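Local coordinates for chemotaxis protein CheX (Vibrio vulnificus, PDB 6VPW) that probably dephosphorylates the phosphorylated response regulator CheY, helping to end the signal to the flagellar motor in bacterial chemotaxis, at residues 8-13 / 104-109; 16-21 / 92-97; 59-64 / 96-101. One frame throughout, in Å; residues are numbered along the deposited sequence.

Contact 1 of 3, residues 8-13 / 104-109; sequences VNPFLA and RILAES
P10 and F11, in the first turns of helix 8-23, meet I105 and L106 near the far end of helix 85-107, and everything that passes between them is apolar. The aliphatic part centres on the proline ring. Its CB lies 4.0 Å from CG2 of I105, while its CG lies 3.9 Å from CD2 of L106; the ring thus leans on two successive residues of the other helix. The CA atoms of P10 and I105 are 6.4 Å apart, near enough for the proline ring to meet the isoleucine methyl with nothing between them. P10 lies in the first turn, where its lack of an N-H costs the helix no bond.

The aromatic part is a single touch. With chi1 at -81°, CG of F11 stands beside the backbone N and anti to the carbonyl carbon, and the ring swings round so that CE2 comes 3.8 Å from CD1 of L106. The approach to the ring is oblique. L106 therefore divides its branches, CD1 going to the phenylalanine and CD2 to the proline, and it runs roughly at right angles to both.

I105 lies at the exposed border, but F11 and L106 go deeper. L106 also touches F111 and F113 in the loop that follows its helix, and F11 rests on I152 and F154 of strand 148-154. V8 and L12 lie against strand 137-142.

Contact 2 of 3, residues 16-21 / 92-97; sequences MNVLKT and GEITNM
In V18 a chi1 of 166° sets CG1 anti to the backbone N, and in M97 a fold at chi3 (-69°) turns the end of an otherwise extended chain back, which brings CE to 3.8 Å from CG1 of V18. This is helix-on-helix packing within the alpha/beta fold of the CheC-like phosphatases: the axes of segments 16-21 and 92-97 approach to 10.3 Å, with 127° between their N-to-C directions. V18 carries most of the touches here. Its other methyl, CG2, lies 4.1 Å from CB of M97, so both branches of the valine lean on the methionine, one at its root and one at its tip. I94 is more distant from V18, its CG2 lying 4.4 Å from CG1 of the valine. On the buried side, L19 and I94 cross at about a right angle, with CD2 of L19 4.0 Å from CD1 of I94, and both also touch I71 of helix 65-76, which lies against this side. Next to V18, the carbonyl O of N17 takes two donors from T21, one turn further on, from opposite faces of its plane: OG1 of T21 at 2.8 Å from N17 O, and N of T21 at 3.0 Å from it.

Contact 3 of 3, residues 59-64 / 96-101; sequences MSITFD and NMVTGG
The hydroxyl of T99, which faces M59 across the contact, is held within its own helix: OG1 of T99 gives a hydrogen bond to the carbonyl O of T95, one turn back. CE of M59 is modelled 3.0 Å from OG1 of T99, too short for a methyl and an oxygen, so the exact place of that methyl is doubtful.

The path of M59 is bent. CG is anti to the backbone N (chi1 -175°), and bends at chi2 and chi3 then carry the end of the chain toward the helix, where CE lies 3.9 Å from CG1 of V98. The next inward-facing residue of the strand, I61, meets V98 tip to tip, its CD1 lying 4.0 Å from CG2 of the valine. V98 thus spreads its two methyls over two strand residues, and all four side chains are buried. The carbonyl O of V98 accepts a hydrogen bond from OG of S14 on helix 8-23, whose L15 and V18 pack against the valine.

The intervening S60 and T62 face the other side of the sheet, touching I128. The axes of strand 59-63 and helix 96-101 approach to 10.0 Å, their directions 138° apart. Long helix 85-107, with helix 8-23 beside it, thus packs on one face of an antiparallel sheet, an arrangement consistent with the alpha/beta fold of the CheC-like family.

Overall arrangement
Helix 85-107 runs through all three contacts. Contacts 1 and 2, whose centres are 14 Å apart, join its C-terminal end (104-109) and its middle (92-97) to helix 8-23; contact 3, about 7 Å from contact 2 and 13 Å from contact 1 between centres, seats the next turn, which overlaps contact 2 at N96 and M97, on strand 56-63 near the centre of the chain. Along the sequence, contacts 2 and 3 are both nested inside the loop that contact 1 closes. F11 links contact 1 to contact 3 by packing on M59. The anchored helix carries E93 and N96 with the E-x-x-N spacing of the CheC/CheX signature, consistent with a scaffold that presents this helix to a partner protein.

Contact 1 of 3, residues 8-13 / 104-109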
loop_
_atom_site.group_PDB
_atom_site.type_symbol
_atom_site.label_atom_id
_atom_site.label_comp_id
_atom_site.label_asym_id
_atom_site.label_seq_id
_atom_site.Cartn_x
_atom_site.Cartn_y
_atom_site.Cartn_z
ATOM N N VAL A 8 14.312 10.978 -6.144
ATOM C CA VAL A 8 14.930 9.621 -6.246
ATOM C C VAL A 8 16.058 9.433 -5.213
ATOM O O VAL A 8 15.920 8.534 -4.376
ATOM C CB VAL A 8 15.410 9.348 -7.684
ATOM C CG1 VAL A 8 16.249 8.087 -7.789
ATOM C CG2 VAL A 8 14.241 9.292 -8.650
ATOM N N ASN A 9 17.119 10.239 -5.277
ATOM C CA ASN A 9 18.315 10.045 -4.407
ATOM C C ASN A 9 17.983 10.125 -2.916
ATOM O O ASN A 9 18.495 9.319 -2.148
ATOM C CB ASN A 9 19.444 10.987 -4.814
ATOM C CG ASN A 9 19.994 10.625 -6.176
ATOM O OD1 ASN A 9 19.779 9.517 -6.653
ATOM N ND2 ASN A 9 20.708 11.543 -6.797
ATOM N N PRO A 10 17.203 11.113 -2.429
ATOM C CA PRO A 10 16.849 11.158 -1.009
ATOM C C PRO A 10 16.223 9.851 -0.499
ATOM O O PRO A 10 16.593 9.451 0.606
ATOM C CB PRO A 10 15.869 12.329 -0.924
ATOM C CG PRO A 10 16.290 13.230 -2.059
ATOM C CD PRO A 10 16.714 12.286 -3.165
ATOM N N PHE A 11 15.313 9.231 -1.278
ATOM C CA PHE A 11 14.690 7.943 -0.860
ATOM C C PHE A 11 15.735 6.812 -0.890
ATOM O O PHE A 11 15.789 6.045 0.066
ATOM C CB PHE A 11 13.436 7.603 -1.688
ATOM C CG PHE A 11 12.195 8.326 -1.231
ATOM C CD1 PHE A 11 11.404 7.804 -0.217
ATOM C CD2 PHE A 11 11.852 9.565 -1.758
ATOM C CE1 PHE A 11 10.296 8.498 0.256
ATOM C CE2 PHE A 11 10.734 10.247 -1.301
ATOM C CZ PHE A 11 9.953 9.710 -0.298
ATOM N N LEU A 12 16.529 6.730 -1.955
ATOM C CA LEU A 12 17.554 5.663 -2.127
ATOM C C LEU A 12 18.560 5.757 -0.973
ATOM O O LEU A 12 18.789 4.735 -0.311
ATOM C CB LEU A 12 18.216 5.853 -3.497
ATOM C CG LEU A 12 19.164 4.755 -3.983
ATOM C CD1 LEU A 12 19.325 4.830 -5.488
ATOM C CD2 LEU A 12 20.531 4.842 -3.314
ATOM N N ALA A 13 19.082 6.956 -0.725
ATOM C CA ALA A 13 20.064 7.199 0.357
ATOM C C ALA A 13 19.443 6.871 1.722
ATOM O O ALA A 13 20.125 6.265 2.582
ATOM C CB ALA A 13 20.535 8.638 0.282
ATOM N N ARG A 104 12.564 14.899 5.306
ATOM C CA ARG A 104 13.407 15.948 5.933
ATOM C C ARG A 104 14.376 16.496 4.878
ATOM O O ARG A 104 14.517 17.734 4.798
ATOM C CB ARG A 104 14.131 15.401 7.168
ATOM C CG ARG A 104 14.749 16.492 8.034
ATOM C CD ARG A 104 15.498 16.004 9.265
ATOM N NE ARG A 104 14.673 15.347 10.273
ATOM C CZ ARG A 104 13.916 15.979 11.163
ATOM N NH1 ARG A 104 13.836 17.297 11.160
ATOM N NH2 ARG A 104 13.223 15.289 12.052
ATOM N N ILE A 105 14.967 15.611 4.065
ATOM C CA ILE A 105 15.945 16.044 3.018
ATOM C C ILE A 105 15.219 16.869 1.939
ATOM O O ILE A 105 15.688 17.970 1.601
ATOM C CB ILE A 105 16.698 14.827 2.439
ATOM C CG1 ILE A 105 17.542 14.157 3.528
ATOM C CG2 ILE A 105 17.557 15.235 1.244
ATOM C CD1 ILE A 105 18.004 12.746 3.207
ATOM N N LEU A 106 14.103 16.363 1.430
ATOM C CA LEU A 106 13.356 17.070 0.354
ATOM C C LEU A 106 12.815 18.415 0.850
ATOM O O LEU A 106 12.732 19.348 0.022
ATOM C CB LEU A 106 12.259 16.130 -0.145
ATOM C CG LEU A 106 12.794 15.035 -1.064
ATOM C CD1 LEU A 106 11.799 13.904 -1.234
ATOM C CD2 LEU A 106 13.185 15.634 -2.414
ATOM N N ALA A 107 12.492 18.533 2.142
ATOM C CA ALA A 107 11.990 19.832 2.657
ATOM C C ALA A 107 13.071 20.911 2.476
ATOM O O ALA A 107 12.726 22.075 2.225
ATOM C CB ALA A 107 11.552 19.700 4.095
ATOM N N GLU A 108 14.348 20.528 2.531
ATOM C CA GLU A 108 15.446 21.516 2.367
ATOM C C GLU A 108 15.566 21.934 0.897
ATOM O O GLU A 108 16.228 22.958 0.638
ATOM C CB GLU A 108 16.755 20.950 2.910
ATOM C CG GLU A 108 16.701 20.648 4.393
ATOM C CD GLU A 108 16.297 21.811 5.284
ATOM O OE1 GLU A 108 16.391 22.961 4.840
ATOM O OE2 GLU A 108 15.902 21.553 6.432
ATOM N N SER A 109 14.900 21.205 -0.009
ATOM C CA SER A 109 14.925 21.511 -1.466
ATOM C C SER A 109 13.570 22.087 -1.909
ATOM O O SER A 109 13.351 22.151 -3.115
ATOM C CB SER A 109 15.266 20.275 -2.275
ATOM O OG SER A 109 16.477 19.680 -1.830
#

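Contact 2 of 3, residues 16-21 / 92-97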
loop_
_atom_site.group_PDB
_atom_site.type_symbol
_atom_site.label_atom_id
_atom_site.label_comp_id
_atom_site.label_asym_id
_atom_site.label_seq_id
_atom_site.Cartn_x
_atom_site.Cartn_y
_atom_site.Cartn_z
ATOM N N MET A 16 19.313 3.065 2.423
ATOM C CA MET A 16 20.681 2.543 2.690
ATOM C C MET A 16 21.155 3.015 4.064
ATOM O O MET A 16 21.731 2.182 4.799
ATOM C CB MET A 16 21.658 2.999 1.609
ATOM C CG MET A 16 21.361 2.378 0.263
ATOM S SD MET A 16 22.468 2.953 -1.020
ATOM C CE MET A 16 24.048 2.451 -0.320
ATOM N N ASN A 17 20.907 4.277 4.408
ATOM C CA ASN A 17 21.383 4.817 5.714
ATOM C C ASN A 17 20.610 4.201 6.880
ATOM O O ASN A 17 21.233 3.986 7.940
ATOM C CB ASN A 17 21.327 6.343 5.727
ATOM C CG ASN A 17 22.307 6.920 4.736
ATOM O OD1 ASN A 17 23.258 6.240 4.362
ATOM N ND2 ASN A 17 22.083 8.146 4.301
ATOM N N VAL A 18 19.316 3.923 6.699
ATOM C CA VAL A 18 18.509 3.329 7.801
ATOM C C VAL A 18 19.055 1.922 8.079
ATOM O O VAL A 18 19.298 1.594 9.272
ATOM C CB VAL A 18 16.995 3.321 7.477
ATOM C CG1 VAL A 18 16.220 2.436 8.430
ATOM C CG2 VAL A 18 16.401 4.721 7.479
ATOM N N LEU A 19 19.298 1.138 7.030
ATOM C CA LEU A 19 19.763 -0.252 7.251
ATOM C C LEU A 19 21.220 -0.287 7.716
ATOM O O LEU A 19 21.554 -1.171 8.535
ATOM C CB LEU A 19 19.555 -1.050 5.967
ATOM C CG LEU A 19 18.090 -1.234 5.572
ATOM C CD1 LEU A 19 17.981 -2.094 4.338
ATOM C CD2 LEU A 19 17.280 -1.831 6.714
ATOM N N LYS A 20 22.050 0.636 7.239
ATOM C CA LYS A 20 23.471 0.608 7.658
ATOM C C LYS A 20 23.558 1.016 9.137
ATOM O O LYS A 20 24.294 0.345 9.890
ATOM C CB LYS A 20 24.297 1.503 6.731
ATOM C CG LYS A 20 25.803 1.336 6.841
ATOM C CD LYS A 20 26.555 2.011 5.701
ATOM C CE LYS A 20 28.056 1.821 5.793
ATOM N NZ LYS A 20 28.776 2.553 4.720
ATOM N N THR A 21 22.801 2.041 9.551
ATOM C CA THR A 21 22.888 2.535 10.953
ATOM C C THR A 21 22.051 1.699 11.930
ATOM O O THR A 21 22.545 1.441 13.050
ATOM C CB THR A 21 22.447 3.999 11.075
ATOM O OG1 THR A 21 21.075 4.150 10.694
ATOM C CG2 THR A 21 23.317 4.926 10.255
ATOM N N GLY A 92 7.133 -1.923 8.890
ATOM C CA GLY A 92 6.379 -0.659 9.008
ATOM C C GLY A 92 7.245 0.458 9.568
ATOM O O GLY A 92 7.192 1.597 9.014
ATOM N N GLU A 93 8.045 0.155 10.597
ATOM C CA GLU A 93 8.918 1.182 11.230
ATOM C C GLU A 93 10.021 1.564 10.230
ATOM O O GLU A 93 10.314 2.772 10.123
ATOM C CB GLU A 93 9.467 0.697 12.576
ATOM C CG GLU A 93 10.445 -0.452 12.456
ATOM C CD GLU A 93 10.850 -1.175 13.738
ATOM O OE1 GLU A 93 10.060 -1.155 14.717
ATOM O OE2 GLU A 93 11.959 -1.782 13.743
ATOM N N ILE A 94 10.577 0.594 9.494
ATOM C CA ILE A 94 11.608 0.920 8.460
ATOM C C ILE A 94 10.976 1.827 7.387
ATOM O O ILE A 94 11.616 2.804 6.997
ATOM C CB ILE A 94 12.230 -0.348 7.846
ATOM C CG1 ILE A 94 13.098 -1.108 8.854
ATOM C CG2 ILE A 94 13.026 0.008 6.599
ATOM C CD1 ILE A 94 13.683 -2.380 8.309
ATOM N N THR A 95 9.774 1.495 6.912
ATOM C CA THR A 95 9.060 2.333 5.907
ATOM C C THR A 95 8.881 3.763 6.454
ATOM O O THR A 95 9.129 4.708 5.705
ATOM C CB THR A 95 7.725 1.680 5.518
ATOM O OG1 THR A 95 7.973 0.349 5.053
ATOM C CG2 THR A 95 6.962 2.470 4.472
ATOM N N ASN A 96 8.445 3.910 7.703
ATOM C CA ASN A 96 8.288 5.244 8.353
ATOM C C ASN A 96 9.633 5.970 8.460
ATOM O O ASN A 96 9.683 7.184 8.144
ATOM C CB ASN A 96 7.682 5.138 9.753
ATOM C CG ASN A 96 6.176 5.277 9.784
ATOM O OD1 ASN A 96 5.592 5.866 8.874
ATOM N ND2 ASN A 96 5.552 4.805 10.860
ATOM N N MET A 97 10.686 5.262 8.872
ATOM C CA MET A 97 12.002 5.931 9.048
ATOM C C MET A 97 12.556 6.362 7.690
ATOM O O MET A 97 13.108 7.479 7.606
ATOM C CB MET A 97 13.017 5.002 9.731
ATOM C CG MET A 97 12.810 4.864 11.223
ATOM S SD MET A 97 14.127 3.842 11.981
ATOM C CE MET A 97 13.730 2.240 11.300
#

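Contact 3 of 3, residues 59-64 / 96-101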
loop_
_atom_site.group_PDB
_atom_site.type_symbol
_atom_site.label_atom_id
_atom_site.label_comp_id
_atom_site.label_asym_id
_atom_site.label_seq_id
_atom_site.Cartn_x
_atom_site.Cartn_y
_atom_site.Cartn_z
ATOM N N MET A 59 5.140 5.419 -1.995
ATOM C CA MET A 59 6.442 4.724 -1.977
ATOM C C MET A 59 6.219 3.312 -1.412
ATOM O O MET A 59 5.353 3.142 -0.511
ATOM C CB MET A 59 7.440 5.518 -1.129
ATOM C CG MET A 59 8.838 4.945 -1.141
ATOM S SD MET A 59 9.088 3.800 0.221
ATOM C CE MET A 59 9.536 4.949 1.521
ATOM N N SER A 60 6.922 2.329 -1.974
ATOM C CA SER A 60 6.900 0.953 -1.433
ATOM C C SER A 60 8.348 0.463 -1.304
ATOM O O SER A 60 9.201 0.895 -2.104
ATOM C CB SER A 60 6.070 0.011 -2.272
ATOM O OG SER A 60 6.528 -0.026 -3.617
ATOM N N ILE A 61 8.607 -0.287 -0.240
ATOM C CA ILE A 61 9.900 -0.984 -0.034
ATOM C C ILE A 61 9.549 -2.456 0.021
ATOM O O ILE A 61 8.741 -2.831 0.897
ATOM C CB ILE A 61 10.629 -0.573 1.254
ATOM C CG1 ILE A 61 10.765 0.944 1.389
ATOM C CG2 ILE A 61 11.976 -1.272 1.295
ATOM C CD1 ILE A 61 11.320 1.371 2.725
ATOM N N THR A 62 10.142 -3.243 -0.868
ATOM C CA THR A 62 9.848 -4.691 -0.916
ATOM C C THR A 62 11.127 -5.443 -0.575
ATOM O O THR A 62 12.186 -5.076 -1.142
ATOM C CB THR A 62 9.309 -5.068 -2.299
ATOM O OG1 THR A 62 8.087 -4.344 -2.493
ATOM C CG2 THR A 62 9.094 -6.558 -2.423
ATOM N N PHE A 63 11.005 -6.460 0.280
ATOM C CA PHE A 63 12.162 -7.279 0.707
ATOM C C PHE A 63 11.944 -8.764 0.433
ATOM O O PHE A 63 10.815 -9.278 0.635
ATOM C CB PHE A 63 12.364 -7.182 2.223
ATOM C CG PHE A 63 12.659 -5.804 2.746
ATOM C CD1 PHE A 63 13.957 -5.334 2.816
ATOM C CD2 PHE A 63 11.631 -4.965 3.140
ATOM C CE1 PHE A 63 14.223 -4.063 3.300
ATOM C CE2 PHE A 63 11.899 -3.699 3.631
ATOM C CZ PHE A 63 13.197 -3.261 3.731
ATOM N N ASP A 64 13.032 -9.437 0.047
ATOM C CA ASP A 64 13.047 -10.921 0.035
ATOM C C ASP A 64 12.985 -11.355 1.501
ATOM O O ASP A 64 13.536 -10.616 2.355
ATOM C CB ASP A 64 14.302 -11.486 -0.642
ATOM C CG ASP A 64 14.307 -11.327 -2.151
ATOM O OD1 ASP A 64 13.254 -10.983 -2.689
ATOM O OD2 ASP A 64 15.366 -11.547 -2.770
ATOM N N ASN A 96 8.445 3.910 7.703
ATOM C CA ASN A 96 8.288 5.244 8.353
ATOM C C ASN A 96 9.633 5.970 8.460
ATOM O O ASN A 96 9.683 7.184 8.144
ATOM C CB ASN A 96 7.682 5.138 9.753
ATOM C CG ASN A 96 6.176 5.277 9.784
ATOM O OD1 ASN A 96 5.592 5.866 8.874
ATOM N ND2 ASN A 96 5.552 4.805 10.860
ATOM N N MET A 97 10.686 5.262 8.872
ATOM C CA MET A 97 12.002 5.931 9.048
ATOM C C MET A 97 12.556 6.362 7.690
ATOM O O MET A 97 13.108 7.479 7.606
ATOM C CB MET A 97 13.017 5.002 9.731
ATOM C CG MET A 97 12.810 4.864 11.223
ATOM S SD MET A 97 14.127 3.842 11.981
ATOM C CE MET A 97 13.730 2.240 11.300
ATOM N N VAL A 98 12.414 5.523 6.666
ATOM C CA VAL A 98 12.967 5.887 5.332
ATOM C C VAL A 98 12.199 7.098 4.792
ATOM O O VAL A 98 12.843 8.050 4.289
ATOM C CB VAL A 98 12.911 4.699 4.358
ATOM C CG1 VAL A 98 13.213 5.121 2.925
ATOM C CG2 VAL A 98 13.856 3.588 4.798
ATOM N N THR A 99 10.870 7.061 4.890
ATOM C CA THR A 99 10.029 8.177 4.386
ATOM C C THR A 99 10.315 9.457 5.181
ATOM O O THR A 99 10.400 10.537 4.538
ATOM C CB THR A 99 8.547 7.807 4.437
ATOM O OG1 THR A 99 8.441 6.560 3.749
ATOM C CG2 THR A 99 7.659 8.851 3.795
ATOM N N GLY A 100 10.435 9.339 6.509
ATOM C CA GLY A 100 10.737 10.471 7.403
ATOM C C GLY A 100 12.050 11.140 7.036
ATOM O O GLY A 100 12.094 12.378 7.004
ATOM N N GLY A 101 13.090 10.340 6.786
ATOM C CA GLY A 101 14.395 10.874 6.357
ATOM C C GLY A 101 14.306 11.570 4.992
ATOM O O GLY A 101 14.887 12.656 4.848
#